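Side-chain contacts in D-methionine-binding lipoprotein MetQ (Escherichia coli, PDB 4YAH), which binds methionine as the solute-binding component of a D-methionine permease, an ATP-driven, binding protein-dependent transport system: residues Q43-V48 against Q248-D253; R189-D192 against L198-I201; I231-D236 against E241-F246. All coordinates share one frame; numbering follows the deposited sequence.

Interaction 1 of 3, residues Q43-V48 against Q248-D253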
# COMPACT_ATOMS: atom_id res chain seq x y z
N GLN A 43 6.78 -4.87 7.72
CA GLN A 43 7.58 -6.01 8.16
C GLN A 43 7.41 -6.24 9.66
O GLN A 43 7.31 -7.38 10.11
CB GLN A 43 9.05 -5.81 7.83
CG GLN A 43 9.92 -6.99 8.25
CD GLN A 43 11.40 -6.71 8.11
OE1 GLN A 43 11.81 -5.74 7.48
NE2 GLN A 43 12.21 -7.57 8.71
N GLN A 44 7.37 -5.15 10.43
CA GLN A 44 7.19 -5.28 11.87
C GLN A 44 5.87 -5.99 12.18
O GLN A 44 5.81 -6.84 13.06
CB GLN A 44 7.21 -3.92 12.56
CG GLN A 44 8.51 -3.16 12.43
CD GLN A 44 8.39 -1.76 12.99
OE1 GLN A 44 7.83 -1.56 14.07
NE2 GLN A 44 8.88 -0.77 12.24
N VAL A 45 4.80 -5.62 11.47
CA VAL A 45 3.50 -6.22 11.70
C VAL A 45 3.55 -7.69 11.31
O VAL A 45 3.01 -8.54 12.00
CB VAL A 45 2.41 -5.47 10.90
CG1 VAL A 45 1.05 -6.15 11.02
CG2 VAL A 45 2.30 -4.03 11.41
N ALA A 46 4.22 -7.99 10.20
CA ALA A 46 4.33 -9.36 9.72
C ALA A 46 5.10 -10.22 10.72
O ALA A 46 4.82 -11.41 10.87
CB ALA A 46 4.99 -9.41 8.36
N GLU A 47 6.07 -9.60 11.40
CA GLU A 47 6.82 -10.31 12.42
C GLU A 47 5.89 -10.76 13.56
O GLU A 47 6.10 -11.81 14.14
CB GLU A 47 7.97 -9.44 12.96
CG GLU A 47 9.14 -9.37 11.99
CD GLU A 47 10.33 -8.62 12.55
OE1 GLU A 47 10.32 -8.29 13.75
OE2 GLU A 47 11.28 -8.38 11.77
N VAL A 48 4.87 -9.97 13.85
CA VAL A 48 3.92 -10.37 14.88
C VAL A 48 3.11 -11.57 14.38
O VAL A 48 2.85 -12.51 15.13
CB VAL A 48 3.01 -9.20 15.27
CG1 VAL A 48 1.97 -9.62 16.28
CG2 VAL A 48 3.86 -8.06 15.84
N GLN A 248 -4.73 -17.08 9.23
CA GLN A 248 -5.37 -17.02 10.54
C GLN A 248 -4.47 -16.31 11.55
O GLN A 248 -4.96 -15.59 12.43
CB GLN A 248 -5.75 -18.43 11.02
CG GLN A 248 -7.05 -18.92 10.38
CD GLN A 248 -7.33 -20.40 10.58
OE1 GLN A 248 -8.03 -20.79 11.53
NE2 GLN A 248 -6.84 -21.23 9.67
N ALA A 249 -3.16 -16.49 11.41
CA ALA A 249 -2.20 -15.85 12.30
C ALA A 249 -2.18 -14.34 12.08
O ALA A 249 -2.14 -13.55 13.03
CB ALA A 249 -0.82 -16.45 12.10
N TYR A 250 -2.20 -13.94 10.82
CA TYR A 250 -2.16 -12.52 10.49
C TYR A 250 -3.45 -11.82 10.94
O TYR A 250 -3.44 -10.70 11.46
CB TYR A 250 -1.94 -12.36 9.00
CG TYR A 250 -1.31 -11.03 8.58
CD1 TYR A 250 -0.04 -11.00 8.05
CD2 TYR A 250 -1.99 -9.84 8.70
CE1 TYR A 250 0.55 -9.81 7.65
CE2 TYR A 250 -1.41 -8.64 8.30
CZ TYR A 250 -0.13 -8.64 7.79
OH TYR A 250 0.48 -7.46 7.39
N GLN A 251 -4.58 -12.49 10.70
CA GLN A 251 -5.88 -11.96 11.07
C GLN A 251 -6.18 -12.20 12.55
O GLN A 251 -7.11 -12.94 12.90
CB GLN A 251 -6.96 -12.59 10.19
CG GLN A 251 -6.73 -12.36 8.71
CD GLN A 251 -7.85 -12.95 7.86
OE1 GLN A 251 -8.55 -13.87 8.28
NE2 GLN A 251 -8.01 -12.42 6.64
N SER A 252 -5.37 -11.59 13.41
CA SER A 252 -5.47 -11.80 14.85
C SER A 252 -5.45 -10.48 15.58
O SER A 252 -4.94 -9.49 15.06
CB SER A 252 -4.34 -12.70 15.34
OG SER A 252 -3.06 -12.11 15.14
N ASP A 253 -5.99 -10.46 16.79
CA ASP A 253 -5.98 -9.25 17.60
C ASP A 253 -4.56 -8.78 17.87
O ASP A 253 -4.30 -7.58 17.89
CB ASP A 253 -6.71 -9.48 18.93
CG ASP A 253 -8.20 -9.70 18.76
OD1 ASP A 253 -8.77 -9.25 17.74
OD2 ASP A 253 -8.82 -10.32 19.65
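V45 and Y250 meet with their side chains crossed at about a right angle. The tyrosine comes from helix 241-250 and the valine from helix 41-57. The phenol end makes the closest touch: V45 CG1 lies 3.9 Å from Y250 OH. The same methyl group is 4.2 Å from Y250 CZ, so it rests against the junction of ring and hydroxyl. It approaches the ring obliquely. V45 CG1 lies anti to the backbone N (chi1 175°), and this turns that branch toward the tyrosine while CG2 stands beside the backbone N.

A46 forms the second touch. Its CA comes within 4.3 Å of Y250 CE1, again at a slant to the ring. Here the helix backbone itself, more than a side chain, meets the aromatic group. The CA atoms of A46 and Y250, 7.3 Å apart, are the closest pair of CA atoms between the two segments.

The tyrosine side chain also touches A49, further along helix 41-57, and T109 and F110 of strand 103-111. The side chain therefore lies between a helix and the six-stranded sheet of one lobe of this periplasmic-type binding protein. V45 packs on F110 too, and on V255 of helix 253-262.

Helix 241-250 stops just after the tyrosine, and Q251 is the centre of an inverse gamma turn. S252 OG donates a hydrogen bond to A249 O over 2.7 Å, with a C=O...donor angle of 158°. S252 is also the N-cap of the next helix, through a weak bond to V255 N. This hydroxyl ties the end of one helix to the start of the other. No hydrogen bond or salt bridge crosses between 43-48 and 248-253. The contact thus rests on buried apolar packing, with the tyrosine oxygen meeting a methyl group.

Interaction 2 of 3, residues R189-D192 against L198-I201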
# COMPACT_ATOMS: atom_id res chain seq x y z
N ARG A 189 11.82 10.02 -0.32
CA ARG A 189 12.97 10.88 -0.58
C ARG A 189 12.58 12.07 -1.49
O ARG A 189 13.26 13.10 -1.49
CB ARG A 189 14.13 10.11 -1.21
CG ARG A 189 13.89 9.65 -2.63
CD ARG A 189 15.07 8.83 -3.13
NE ARG A 189 15.09 7.48 -2.57
CZ ARG A 189 16.03 6.58 -2.82
NH1 ARG A 189 17.06 6.89 -3.62
NH2 ARG A 189 15.96 5.39 -2.27
N SER A 190 11.48 11.93 -2.22
CA SER A 190 11.04 13.00 -3.14
C SER A 190 10.69 14.28 -2.37
O SER A 190 10.75 15.40 -2.91
CB SER A 190 9.83 12.54 -3.99
OG SER A 190 8.60 12.67 -3.29
N LEU A 191 10.34 14.12 -1.10
CA LEU A 191 9.96 15.27 -0.26
C LEU A 191 11.07 16.29 -0.11
O LEU A 191 10.79 17.47 0.12
CB LEU A 191 9.57 14.80 1.14
CG LEU A 191 8.28 14.00 1.25
CD1 LEU A 191 8.16 13.42 2.63
CD2 LEU A 191 7.05 14.89 0.93
N ASP A 192 12.32 15.85 -0.20
CA ASP A 192 13.47 16.73 -0.06
C ASP A 192 13.88 17.39 -1.38
O ASP A 192 14.74 18.26 -1.39
CB ASP A 192 14.68 15.96 0.50
CG ASP A 192 14.44 15.39 1.90
OD1 ASP A 192 13.99 16.16 2.78
OD2 ASP A 192 14.74 14.18 2.13
N LEU A 198 4.64 18.73 -2.45
CA LEU A 198 3.59 17.87 -1.94
C LEU A 198 3.80 16.49 -2.54
O LEU A 198 4.16 16.38 -3.70
CB LEU A 198 2.22 18.45 -2.31
CG LEU A 198 0.95 17.74 -1.84
CD1 LEU A 198 0.83 17.79 -0.33
CD2 LEU A 198 -0.25 18.42 -2.51
N ALA A 199 3.61 15.46 -1.72
CA ALA A 199 3.69 14.07 -2.21
C ALA A 199 2.59 13.21 -1.60
O ALA A 199 2.37 13.25 -0.39
CB ALA A 199 5.05 13.47 -1.88
N VAL A 200 1.94 12.42 -2.44
CA VAL A 200 0.99 11.42 -1.97
C VAL A 200 1.78 10.11 -1.85
O VAL A 200 2.29 9.62 -2.84
CB VAL A 200 -0.21 11.25 -2.90
CG1 VAL A 200 -1.15 10.19 -2.38
CG2 VAL A 200 -0.95 12.57 -3.02
N ILE A 201 1.87 9.59 -0.63
CA ILE A 201 2.80 8.51 -0.32
C ILE A 201 2.09 7.36 0.37
O ILE A 201 1.42 7.55 1.38
CB ILE A 201 3.94 8.98 0.61
CG1 ILE A 201 4.53 10.30 0.10
CG2 ILE A 201 5.01 7.92 0.71
CD1 ILE A 201 5.72 10.84 0.92
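L191 spreads its two methyl groups over A199 and I201 of the neighbouring strand. CD2 takes the alanine: L191 CD2 lies 3.7 Å from A199 CB. CD1 takes the isoleucine, with L191 CD1 3.9 Å from I201 CD1. The branch point also takes part, since L191 CG is 4.1 Å from I201 CD1. The leucine thus forks across two residues that sit two places apart on one face of strand 196-201. The leucine and isoleucine side chains run at a slant to each other. L191 CG stands beside its backbone N (chi1 -69°), which brings CD1 and CD2 up to the strand although the CB itself does not point straight at it. In I201, chi2 is -178°, an extended chain that brings CD1 out to the leucine.

Strand 196-201 is the middle strand of the five-stranded mixed sheet, which belongs to the lobe away from both chain ends. It is bonded to strand 132-136 through L198 and V200, and to strand 115-117 through A199 and I201. Helix 187-190 and the turn after it cover this face of the sheet. In that turn D192 N bonds to R189 O.

S190 adds a second touch on the alanine, with S190 OG 3.9 Å from A199 CB. This is a van der Waals contact. The hydroxyl has its hydrogen bond with L187 O, one turn back in its own helix. S190 also touches A134 of strand 132-136. L191 lies against I209 and L211 as well, and I201 against L187 and P188. D192 is exposed, and D192 OD1 forms a salt bridge with K119 NZ.

Interaction 3 of 3, residues I231-D236 against E241-F246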
# COMPACT_ATOMS: atom_id res chain seq x y z
N ILE A 231 -3.43 -10.89 1.56
CA ILE A 231 -2.47 -11.98 1.49
C ILE A 231 -2.81 -12.68 0.19
O ILE A 231 -4.00 -12.96 -0.08
CB ILE A 231 -2.57 -12.93 2.68
CG1 ILE A 231 -2.22 -12.17 3.96
CG2 ILE A 231 -1.60 -14.12 2.51
CD1 ILE A 231 -2.71 -12.81 5.23
N VAL A 232 -1.79 -12.88 -0.64
CA VAL A 232 -1.95 -13.39 -1.99
C VAL A 232 -1.04 -14.60 -2.22
O VAL A 232 0.11 -14.61 -1.77
CB VAL A 232 -1.63 -12.30 -3.00
CG1 VAL A 232 -1.62 -12.83 -4.40
CG2 VAL A 232 -2.66 -11.20 -2.89
N THR A 233 -1.58 -15.59 -2.92
CA THR A 233 -0.83 -16.79 -3.30
C THR A 233 -0.99 -17.05 -4.78
O THR A 233 -1.70 -16.32 -5.46
CB THR A 233 -1.30 -18.05 -2.55
OG1 THR A 233 -2.62 -18.40 -3.00
CG2 THR A 233 -1.30 -17.84 -1.06
N ARG A 234 -0.38 -18.12 -5.27
CA ARG A 234 -0.69 -18.59 -6.61
C ARG A 234 -2.01 -19.34 -6.56
O ARG A 234 -2.46 -19.77 -5.50
CB ARG A 234 0.41 -19.51 -7.15
CG ARG A 234 1.78 -18.84 -7.33
CD ARG A 234 2.79 -19.85 -7.84
NE ARG A 234 2.88 -20.98 -6.92
CZ ARG A 234 3.60 -20.99 -5.80
NH1 ARG A 234 4.33 -19.93 -5.45
NH2 ARG A 234 3.58 -22.06 -5.02
N GLU A 235 -2.65 -19.47 -7.71
CA GLU A 235 -3.84 -20.31 -7.82
C GLU A 235 -3.54 -21.72 -7.31
O GLU A 235 -4.37 -22.32 -6.61
CB GLU A 235 -4.31 -20.35 -9.27
CG GLU A 235 -5.44 -21.35 -9.57
CD GLU A 235 -6.75 -21.01 -8.88
OE1 GLU A 235 -7.00 -19.81 -8.62
OE2 GLU A 235 -7.53 -21.94 -8.60
N ASP A 236 -2.35 -22.23 -7.62
CA ASP A 236 -2.06 -23.64 -7.32
C ASP A 236 -1.88 -23.92 -5.83
O ASP A 236 -2.04 -25.07 -5.42
CB ASP A 236 -0.82 -24.13 -8.10
CG ASP A 236 0.46 -23.37 -7.75
OD1 ASP A 236 1.05 -23.61 -6.68
OD2 ASP A 236 0.89 -22.55 -8.58
N GLU A 241 -2.47 -25.90 3.44
CA GLU A 241 -2.77 -25.80 4.85
C GLU A 241 -1.90 -24.72 5.51
O GLU A 241 -2.38 -24.05 6.42
CB GLU A 241 -2.59 -27.16 5.54
CG GLU A 241 -3.65 -28.18 5.11
CD GLU A 241 -5.09 -27.73 5.36
OE1 GLU A 241 -5.39 -27.30 6.50
OE2 GLU A 241 -5.92 -27.80 4.42
N ASN A 242 -0.65 -24.54 5.07
CA ASN A 242 0.23 -23.55 5.69
C ASN A 242 -0.22 -22.14 5.36
O ASN A 242 -0.05 -21.25 6.17
CB ASN A 242 1.68 -23.75 5.29
CG ASN A 242 2.26 -25.00 5.89
OD1 ASN A 242 1.70 -25.55 6.84
ND2 ASN A 242 3.40 -25.42 5.38
N VAL A 243 -0.79 -21.97 4.17
CA VAL A 243 -1.36 -20.68 3.77
C VAL A 243 -2.52 -20.34 4.70
O VAL A 243 -2.61 -19.22 5.21
CB VAL A 243 -1.84 -20.72 2.31
CG1 VAL A 243 -2.71 -19.50 1.96
CG2 VAL A 243 -0.65 -20.83 1.37
N LYS A 244 -3.40 -21.31 4.93
CA LYS A 244 -4.57 -21.08 5.78
C LYS A 244 -4.12 -20.69 7.18
O LYS A 244 -4.68 -19.78 7.79
CB LYS A 244 -5.46 -22.31 5.84
CG LYS A 244 -6.13 -22.67 4.53
CD LYS A 244 -7.02 -23.92 4.73
CE LYS A 244 -7.25 -24.64 3.44
NZ LYS A 244 -8.08 -25.87 3.64
N LYS A 245 -3.08 -21.36 7.67
CA LYS A 245 -2.56 -21.06 8.99
C LYS A 245 -2.00 -19.64 9.07
O LYS A 245 -2.22 -18.94 10.05
CB LYS A 245 -1.46 -22.04 9.38
CG LYS A 245 -1.95 -23.42 9.75
CD LYS A 245 -0.76 -24.29 10.07
CE LYS A 245 -1.19 -25.66 10.51
NZ LYS A 245 -0.06 -26.61 10.44
N PHE A 246 -1.26 -19.25 8.05
CA PHE A 246 -0.64 -17.94 8.06
C PHE A 246 -1.73 -16.87 8.05
O PHE A 246 -1.64 -15.85 8.73
CB PHE A 246 0.29 -17.74 6.88
CG PHE A 246 0.90 -16.40 6.84
CD1 PHE A 246 1.85 -16.05 7.77
CD2 PHE A 246 0.49 -15.46 5.92
CE1 PHE A 246 2.40 -14.79 7.78
CE2 PHE A 246 1.04 -14.18 5.92
CZ PHE A 246 2.00 -13.86 6.85
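In F246, chi1 of 178° sets CG anti to the backbone N and sends the ring toward strand 229-234. I231 answers with chi1 of -63° and a nearly extended chi2, which carries CD1 out to that ring. I231 CD1 then lies 4.1 Å from F246 CE2. The methyl group meets the ring obliquely, and the two side chains cross at a slant. This is helix-on-sheet packing within the lobe built on the six-stranded mixed sheet. Strand 229-234 runs antiparallel to both its neighbours, 83-88 and 103-111. Helix 241-250 follows it after a short connection and lies against its face.

Further along the strand, T233 and V243 reach toward each other tip to tip. T233 CG2 is 3.7 Å from V243 CG1 and 3.9 Å from V243 CG2, so the threonine methyl faces both branches of the valine. The other branch of T233 is polar and is used within its own segment: OG1 donates to R234 O over 2.9 Å. The threonine thus gives its methyl to the helix and its hydroxyl to the strand end. V243 also touches I33, and F246 touches V35, both on strand 32-38.

Charged pairs lie outside this apolar seam. On the helix, K244 NZ and E241 OE2 form a salt bridge. At the strand end, R234 pairs with D236, and R234 NH1 also bonds to L76 O. D236 OD2 receives R234 NE at 3.0 Å on its syn side, and the bond lies almost in the guanidinium plane.

All three contacts are buried and cross between their segments without a hydrogen bond or salt bridge. Interactions 1 and 3 share helix 241-250 in the same lobe. They touch where Y250 CB meets I231 CD1 at 3.9 Å. Interaction 1 joins that helix to another helix, whereas interaction 3 lays it on a strand. Interaction 2 sits in the other lobe, across the chain's centre, about 28 Å from interaction 1 and 34 Å from interaction 3 between centres. It is wholly aliphatic apart from a serine oxygen; the other two each place an aromatic ring. Salt bridges lie beside the apolar contacts of interactions 2 and 3; beside interaction 1 there is a long, weak ion pair of D253 with K269.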